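Local coordinates for protein putative glutaryl-CoA dehydrogenase (Thermus thermophilus, PDB 2EBA) that belongs to the acyl-CoA dehydrogenase family of flavoproteins and binds flavin-adenine dinucleotide in a four-chain assembly, at residues E17-K20 / A21-F25; A301-L304 / A305-D309. All coordinates share one frame; numbering follows the deposited sequence.

Interaction 1 (E17-K20 / A21-F25)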
ATOM      1  N   GLU A  17     -35.929  12.125   2.544  1.00 23.87           N
ATOM      2  CA  GLU A  17     -36.493  12.718   1.356  1.00 24.91           C
ATOM      3  C   GLU A  17     -35.626  13.874   0.840  1.00 23.78           C
ATOM      4  O   GLU A  17     -35.783  14.252  -0.347  1.00 24.10           O
ATOM      5  CB  GLU A  17     -37.955  13.149   1.560  1.00 27.23           C
ATOM      6  CG  GLU A  17     -38.872  12.671   0.412  1.00 30.99           C
ATOM      7  CD  GLU A  17     -38.977  13.687  -0.734  1.00 33.91           C
ATOM      8  OE1 GLU A  17     -38.864  14.908  -0.467  1.00 36.91           O
ATOM      9  OE2 GLU A  17     -39.196  13.280  -1.899  1.00 36.08           O
ATOM     10  N   VAL A  18     -34.712  14.450   1.642  1.00 22.55           N
ATOM     11  CA  VAL A  18     -33.901  15.510   1.036  1.00 21.61           C
ATOM     12  C   VAL A  18     -32.952  14.747   0.098  1.00 20.92           C
ATOM     13  O   VAL A  18     -32.524  15.282  -0.933  1.00 19.84           O
ATOM     14  CB  VAL A  18     -33.111  16.418   2.058  1.00 21.64           C
ATOM     15  CG1 VAL A  18     -34.019  16.790   3.213  1.00 20.38           C
ATOM     16  CG2 VAL A  18     -31.862  15.751   2.507  1.00 21.68           C
ATOM     17  N   GLN A  19     -32.669  13.478   0.410  1.00 19.84           N
ATOM     18  CA  GLN A  19     -31.780  12.678  -0.431  1.00 19.91           C
ATOM     19  C   GLN A  19     -32.477  12.313  -1.734  1.00 19.93           C
ATOM     20  O   GLN A  19     -31.907  12.487  -2.813  1.00 18.72           O
ATOM     21  CB  GLN A  19     -31.324  11.397   0.268  1.00 20.28           C
ATOM     22  CG  GLN A  19     -30.286  10.583  -0.519  1.00 21.17           C
ATOM     23  CD  GLN A  19     -30.901   9.493  -1.386  1.00 22.27           C
ATOM     24  OE1 GLN A  19     -30.429   9.188  -2.490  1.00 22.65           O
ATOM     25  NE2 GLN A  19     -31.949   8.883  -0.866  1.00 25.02           N
ATOM     26  N   LYS A  20     -33.707  11.823  -1.662  1.00 20.56           N
ATOM     27  CA  LYS A  20     -34.393  11.429  -2.884  1.00 22.09           C
ATOM     28  C   LYS A  20     -34.619  12.600  -3.834  1.00 21.07           C
ATOM     29  O   LYS A  20     -34.431  12.460  -5.034  1.00 21.56           O
ATOM     30  CB  LYS A  20     -35.728  10.795  -2.554  1.00 23.97           C
ATOM     31  CG  LYS A  20     -35.652   9.690  -1.489  1.00 27.79           C
ATOM     32  CD  LYS A  20     -35.293   8.319  -2.106  1.00 29.82           C
ATOM     33  CE  LYS A  20     -33.972   7.813  -1.584  1.00 30.15           C
ATOM     34  NZ  LYS A  20     -33.455   6.606  -2.301  1.00 31.66           N
ATOM     35  N   ALA A  21     -35.031  13.741  -3.296  1.00 20.03           N
ATOM     36  CA  ALA A  21     -35.323  14.899  -4.135  1.00 18.66           C
ATOM     37  C   ALA A  21     -34.054  15.471  -4.752  1.00 18.15           C
ATOM     38  O   ALA A  21     -34.062  15.879  -5.926  1.00 16.02           O
ATOM     39  CB  ALA A  21     -35.982  15.968  -3.287  1.00 18.17           C
ATOM     40  N   ALA A  22     -32.975  15.534  -3.972  1.00 18.08           N
ATOM     41  CA  ALA A  22     -31.724  16.104  -4.428  1.00 17.80           C
ATOM     42  C   ALA A  22     -31.295  15.311  -5.681  1.00 17.34           C
ATOM     43  O   ALA A  22     -30.923  15.909  -6.699  1.00 16.56           O
ATOM     44  CB  ALA A  22     -30.667  15.948  -3.365  1.00 15.30           C
ATOM     45  N   ARG A  23     -31.338  13.969  -5.631  1.00 17.22           N
ATOM     46  CA  ARG A  23     -30.928  13.122  -6.756  1.00 16.53           C
ATOM     47  C   ARG A  23     -31.922  13.360  -7.920  1.00 16.47           C
ATOM     48  O   ARG A  23     -31.482  13.417  -9.071  1.00 13.41           O
ATOM     49  CB  ARG A  23     -30.951  11.631  -6.318  1.00 16.52           C
ATOM     50  CG  ARG A  23     -30.670  10.662  -7.470  1.00 15.80           C
ATOM     51  CD  ARG A  23     -30.168   9.240  -7.098  1.00 15.74           C
ATOM     52  NE  ARG A  23     -29.105   9.239  -6.092  1.00 15.22           N
ATOM     53  CZ  ARG A  23     -28.407   8.163  -5.714  1.00 13.71           C
ATOM     54  NH1 ARG A  23     -28.643   6.971  -6.266  1.00 13.14           N
ATOM     55  NH2 ARG A  23     -27.490   8.270  -4.759  1.00 12.26           N
ATOM     56  N   ARG A  24     -33.223  13.514  -7.682  1.00 17.66           N
ATOM     57  CA  ARG A  24     -34.139  13.750  -8.811  1.00 20.52           C
ATOM     58  C   ARG A  24     -33.784  15.069  -9.506  1.00 19.52           C
ATOM     59  O   ARG A  24     -33.674  15.126 -10.719  1.00 18.76           O
ATOM     60  CB  ARG A  24     -35.602  13.846  -8.359  1.00 23.80           C
ATOM     61  CG  ARG A  24     -36.251  12.485  -8.358  1.00 28.34           C
ATOM     62  CD  ARG A  24     -37.752  12.598  -8.243  1.00 31.68           C
ATOM     63  NE  ARG A  24     -38.202  12.107  -6.944  1.00 35.13           N
ATOM     64  CZ  ARG A  24     -38.554  12.883  -5.927  1.00 35.64           C
ATOM     65  NH1 ARG A  24     -38.511  14.206  -6.068  1.00 36.66           N
ATOM     66  NH2 ARG A  24     -38.905  12.344  -4.766  1.00 34.79           N
ATOM     67  N   PHE A  25     -33.605  16.138  -8.734  1.00 18.57           N
ATOM     68  CA  PHE A  25     -33.257  17.415  -9.334  1.00 18.22           C
ATOM     69  C   PHE A  25     -31.963  17.349 -10.127  1.00 17.87           C
ATOM     70  O   PHE A  25     -31.963  17.639 -11.317  1.00 17.31           O
ATOM     71  CB  PHE A  25     -33.206  18.463  -8.243  1.00 17.40           C
ATOM     72  CG  PHE A  25     -32.290  19.582  -8.520  1.00 18.76           C
ATOM     73  CD1 PHE A  25     -32.485  20.412  -9.630  1.00 18.58           C
ATOM     74  CD2 PHE A  25     -31.209  19.813  -7.687  1.00 19.02           C
ATOM     75  CE1 PHE A  25     -31.588  21.457  -9.905  1.00 18.21           C
ATOM     76  CE2 PHE A  25     -30.322  20.855  -7.947  1.00 19.54           C
ATOM     77  CZ  PHE A  25     -30.515  21.676  -9.066  1.00 19.15           C
TER

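Interaction 2 (A301-L304 / A305-D309)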
ATOM      1  N   ALA A 301     -19.310   9.420   8.458  1.00 14.27           N
ATOM      2  CA  ALA A 301     -20.109  10.583   8.101  1.00 14.93           C
ATOM      3  C   ALA A 301     -21.383  10.657   8.918  1.00 14.30           C
ATOM      4  O   ALA A 301     -21.749  11.721   9.417  1.00 13.90           O
ATOM      5  CB  ALA A 301     -20.444  10.538   6.622  1.00 12.82           C
ATOM      6  N   TRP A 302     -22.059   9.526   9.029  1.00 14.24           N
ATOM      7  CA  TRP A 302     -23.287   9.446   9.800  1.00 14.49           C
ATOM      8  C   TRP A 302     -23.011   9.758  11.268  1.00 13.86           C
ATOM      9  O   TRP A 302     -23.697  10.568  11.864  1.00 14.12           O
ATOM     10  CB  TRP A 302     -23.896   8.046   9.687  1.00 15.33           C
ATOM     11  CG  TRP A 302     -24.916   7.757  10.755  1.00 16.36           C
ATOM     12  CD1 TRP A 302     -26.225   8.156  10.780  1.00 16.02           C
ATOM     13  CD2 TRP A 302     -24.665   7.132  12.017  1.00 16.23           C
ATOM     14  NE1 TRP A 302     -26.798   7.827  11.984  1.00 15.78           N
ATOM     15  CE2 TRP A 302     -25.863   7.200  12.764  1.00 15.83           C
ATOM     16  CE3 TRP A 302     -23.541   6.525  12.592  1.00 16.28           C
ATOM     17  CZ2 TRP A 302     -25.967   6.685  14.062  1.00 14.67           C
ATOM     18  CZ3 TRP A 302     -23.646   6.011  13.886  1.00 15.69           C
ATOM     19  CH2 TRP A 302     -24.849   6.098  14.603  1.00 14.69           C
ATOM     20  N   ARG A 303     -22.001   9.111  11.842  1.00 14.44           N
ATOM     21  CA  ARG A 303     -21.650   9.306  13.249  1.00 14.89           C
ATOM     22  C   ARG A 303     -21.335  10.755  13.577  1.00 14.70           C
ATOM     23  O   ARG A 303     -21.732  11.275  14.614  1.00 14.27           O
ATOM     24  CB  ARG A 303     -20.440   8.434  13.614  1.00 15.31           C
ATOM     25  CG  ARG A 303     -19.953   8.597  15.050  1.00 13.65           C
ATOM     26  CD  ARG A 303     -21.120   8.459  15.964  1.00 14.26           C
ATOM     27  NE  ARG A 303     -20.798   8.646  17.365  1.00 14.60           N
ATOM     28  CZ  ARG A 303     -21.698   9.029  18.257  1.00 14.12           C
ATOM     29  NH1 ARG A 303     -22.939   9.264  17.859  1.00 13.73           N
ATOM     30  NH2 ARG A 303     -21.367   9.158  19.534  1.00 15.19           N
ATOM     31  N   LEU A 304     -20.603  11.389  12.676  1.00 15.56           N
ATOM     32  CA  LEU A 304     -20.194  12.767  12.819  1.00 15.12           C
ATOM     33  C   LEU A 304     -21.391  13.699  12.713  1.00 14.68           C
ATOM     34  O   LEU A 304     -21.421  14.737  13.353  1.00 15.57           O
ATOM     35  CB  LEU A 304     -19.177  13.096  11.724  1.00 15.88           C
ATOM     36  CG  LEU A 304     -17.837  13.678  12.177  1.00 17.69           C
ATOM     37  CD1 LEU A 304     -17.179  12.757  13.194  1.00 16.97           C
ATOM     38  CD2 LEU A 304     -16.948  13.883  10.979  1.00 17.56           C
ATOM     39  N   ALA A 305     -22.370  13.328  11.891  1.00 14.07           N
ATOM     40  CA  ALA A 305     -23.566  14.144  11.707  1.00 14.99           C
ATOM     41  C   ALA A 305     -24.358  14.206  12.999  1.00 14.94           C
ATOM     42  O   ALA A 305     -24.854  15.263  13.372  1.00 14.62           O
ATOM     43  CB  ALA A 305     -24.443  13.580  10.584  1.00 11.48           C
ATOM     44  N   ARG A 306     -24.475  13.075  13.683  1.00 15.59           N
ATOM     45  CA  ARG A 306     -25.210  13.051  14.939  1.00 17.01           C
ATOM     46  C   ARG A 306     -24.444  13.818  16.008  1.00 16.09           C
ATOM     47  O   ARG A 306     -25.020  14.649  16.700  1.00 15.16           O
ATOM     48  CB  ARG A 306     -25.476  11.609  15.388  1.00 16.98           C
ATOM     49  CG  ARG A 306     -26.325  10.799  14.399  1.00 16.44           C
ATOM     50  CD  ARG A 306     -27.656  11.478  14.046  1.00 16.31           C
ATOM     51  NE  ARG A 306     -28.491  10.645  13.177  1.00 18.52           N
ATOM     52  CZ  ARG A 306     -29.416  11.108  12.336  1.00 19.54           C
ATOM     53  NH1 ARG A 306     -29.640  12.411  12.237  1.00 21.47           N
ATOM     54  NH2 ARG A 306     -30.112  10.271  11.580  1.00 21.33           N
ATOM     55  N   LEU A 307     -23.150  13.551  16.137  1.00 15.93           N
ATOM     56  CA  LEU A 307     -22.346  14.267  17.120  1.00 15.89           C
ATOM     57  C   LEU A 307     -22.470  15.775  16.882  1.00 15.51           C
ATOM     58  O   LEU A 307     -22.556  16.564  17.821  1.00 13.07           O
ATOM     59  CB  LEU A 307     -20.872  13.853  17.018  1.00 14.36           C
ATOM     60  CG  LEU A 307     -20.443  12.506  17.595  1.00 15.35           C
ATOM     61  CD1 LEU A 307     -19.002  12.213  17.189  1.00 16.42           C
ATOM     62  CD2 LEU A 307     -20.584  12.533  19.106  1.00 13.43           C
ATOM     63  N   LYS A 308     -22.496  16.165  15.612  1.00 15.93           N
ATOM     64  CA  LYS A 308     -22.572  17.567  15.258  1.00 17.25           C
ATOM     65  C   LYS A 308     -23.834  18.253  15.776  1.00 18.02           C
ATOM     66  O   LYS A 308     -23.761  19.331  16.362  1.00 17.59           O
ATOM     67  CB  LYS A 308     -22.472  17.726  13.748  1.00 16.74           C
ATOM     68  CG  LYS A 308     -22.251  19.154  13.341  1.00 17.31           C
ATOM     69  CD  LYS A 308     -22.201  19.331  11.841  1.00 19.03           C
ATOM     70  CE  LYS A 308     -22.108  20.808  11.499  1.00 20.06           C
ATOM     71  NZ  LYS A 308     -22.220  21.061  10.045  1.00 22.64           N
ATOM     72  N   ASP A 309     -24.985  17.628  15.574  1.00 18.52           N
ATOM     73  CA  ASP A 309     -26.224  18.215  16.037  1.00 20.31           C
ATOM     74  C   ASP A 309     -26.374  18.196  17.547  1.00 21.04           C
ATOM     75  O   ASP A 309     -27.115  19.008  18.094  1.00 20.70           O
ATOM     76  CB  ASP A 309     -27.423  17.531  15.393  1.00 21.17           C
ATOM     77  CG  ASP A 309     -27.572  17.893  13.932  1.00 22.70           C
ATOM     78  OD1 ASP A 309     -27.275  19.055  13.603  1.00 20.41           O
ATOM     79  OD2 ASP A 309     -27.983  17.037  13.114  1.00 24.91           O
TER

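Interaction 1 (E17-K20 / A21-F25)
On helix 13-29, the first helix of the N-terminal acyl-CoA dehydrogenase domain, Glu17 and Arg24 form a salt bridge across two turns, from i to i+7. Glu17 OE2 and Arg24 NH2 are 3.0 Å apart. The N-H...O angle is 148°, and the oxygen lies close to the guanidinium plane, so it is met at the edge of that group. NH2 approaches nearly along the C-O axis of the acid, and the two planes are 27° apart, which leaves them roughly coplanar around a single bond. The Glu17 chain gets there by bending at chi2 (-90°), and Arg24 folds back at chi3. One face of the Arg24 guanidinium is thereby laid over the turn between, with Lys20 O 4.2 Å above its centre.

Backbone bonds from i to i+4 run along the same turns: Ala21 N to Glu17 O is 3.1 Å, and Arg24 N to Lys20 O, the oxygen that also faces the guanidinium, is 3.1 Å. The neighbouring Arg23 points its guanidinium elsewhere, making salt bridges with Glu81 and Glu257, while Val18 and Ala22 pack on helix 72-85. One charged, exposed flank and one buried flank are typical of an amphipathic alpha-helix.

Interaction 2 (A301-L304 / A305-D309)
Trp302 and Arg306, one helical turn apart, cross at about a right angle. The aliphatic part of the arginine lies over one face of the ring: Arg306 CG stands 3.7 Å above the indole plane, offset toward the rim. Beyond it the chain bends at chi2 (-54°), and the guanidinium ends up at 89° to the ring, so the two flat groups are not stacked in parallel. Trp302 NE1 and Arg306 NE come within 3.5 Å, but both are donors and do not bond. The arginine's polar end is instead taken up by a salt bridge to Glu15 and a hydrogen bond to Leu10 O.

A second i to i+4 pair places a leucine over a guanidinium. Leu307 CG lies 3.7 Å above the centre of the Arg303 group, and Leu307 CD2 is 3.5 Å from Arg303 NH2. Arg303 turns back toward Leu307 through a bend at chi2, while its NE donates to Tyr5 O of the second subunit.

Both pairs ride on helix 281-309 of the C-terminal helical domain, at a subunit boundary. Trp302 meets Trp302 of the second subunit with nearly parallel rings, and Tyr5 of that subunit packs on Leu304 and Leu307.

Apolar contact within the segments is looser: Leu304 CD1 and Leu307 CD1 are 4.4 Å apart. Leu304 turns to helix 315-340, and Ala305 to helix 235-269.

Among the backbone bonds, Leu307 N to Arg303 O is 3.1 Å and nearly straight. Ala305 N reaches Ala301 O at 3.0 Å and makes a second, weak bond to Trp302 O, whose angle is only 122°. Trp302 O also accepts from Arg306 N.

In the fold
From the N terminus, the chain reaches interaction 1 on helix 13-29, then passes through the rest of the N-terminal helices, the strands of the middle domain and helix 235-269 before interaction 2 near the C-terminal end of helix 281-309. Each contact spans consecutive residues within one helix, so neither closes a long loop; they follow in series without nesting or crossing. The centres of interactions 1 and 2 are about 20 Å apart, and the nearest atoms of interactions 1 and 2 about 11 Å, so they do not touch. Both nevertheless have neighbours on helices 72-85 and 235-269, and helix 13-29, which carries interaction 1, also reaches helix 281-309 through Glu15, joining the N-terminal and C-terminal domains directly.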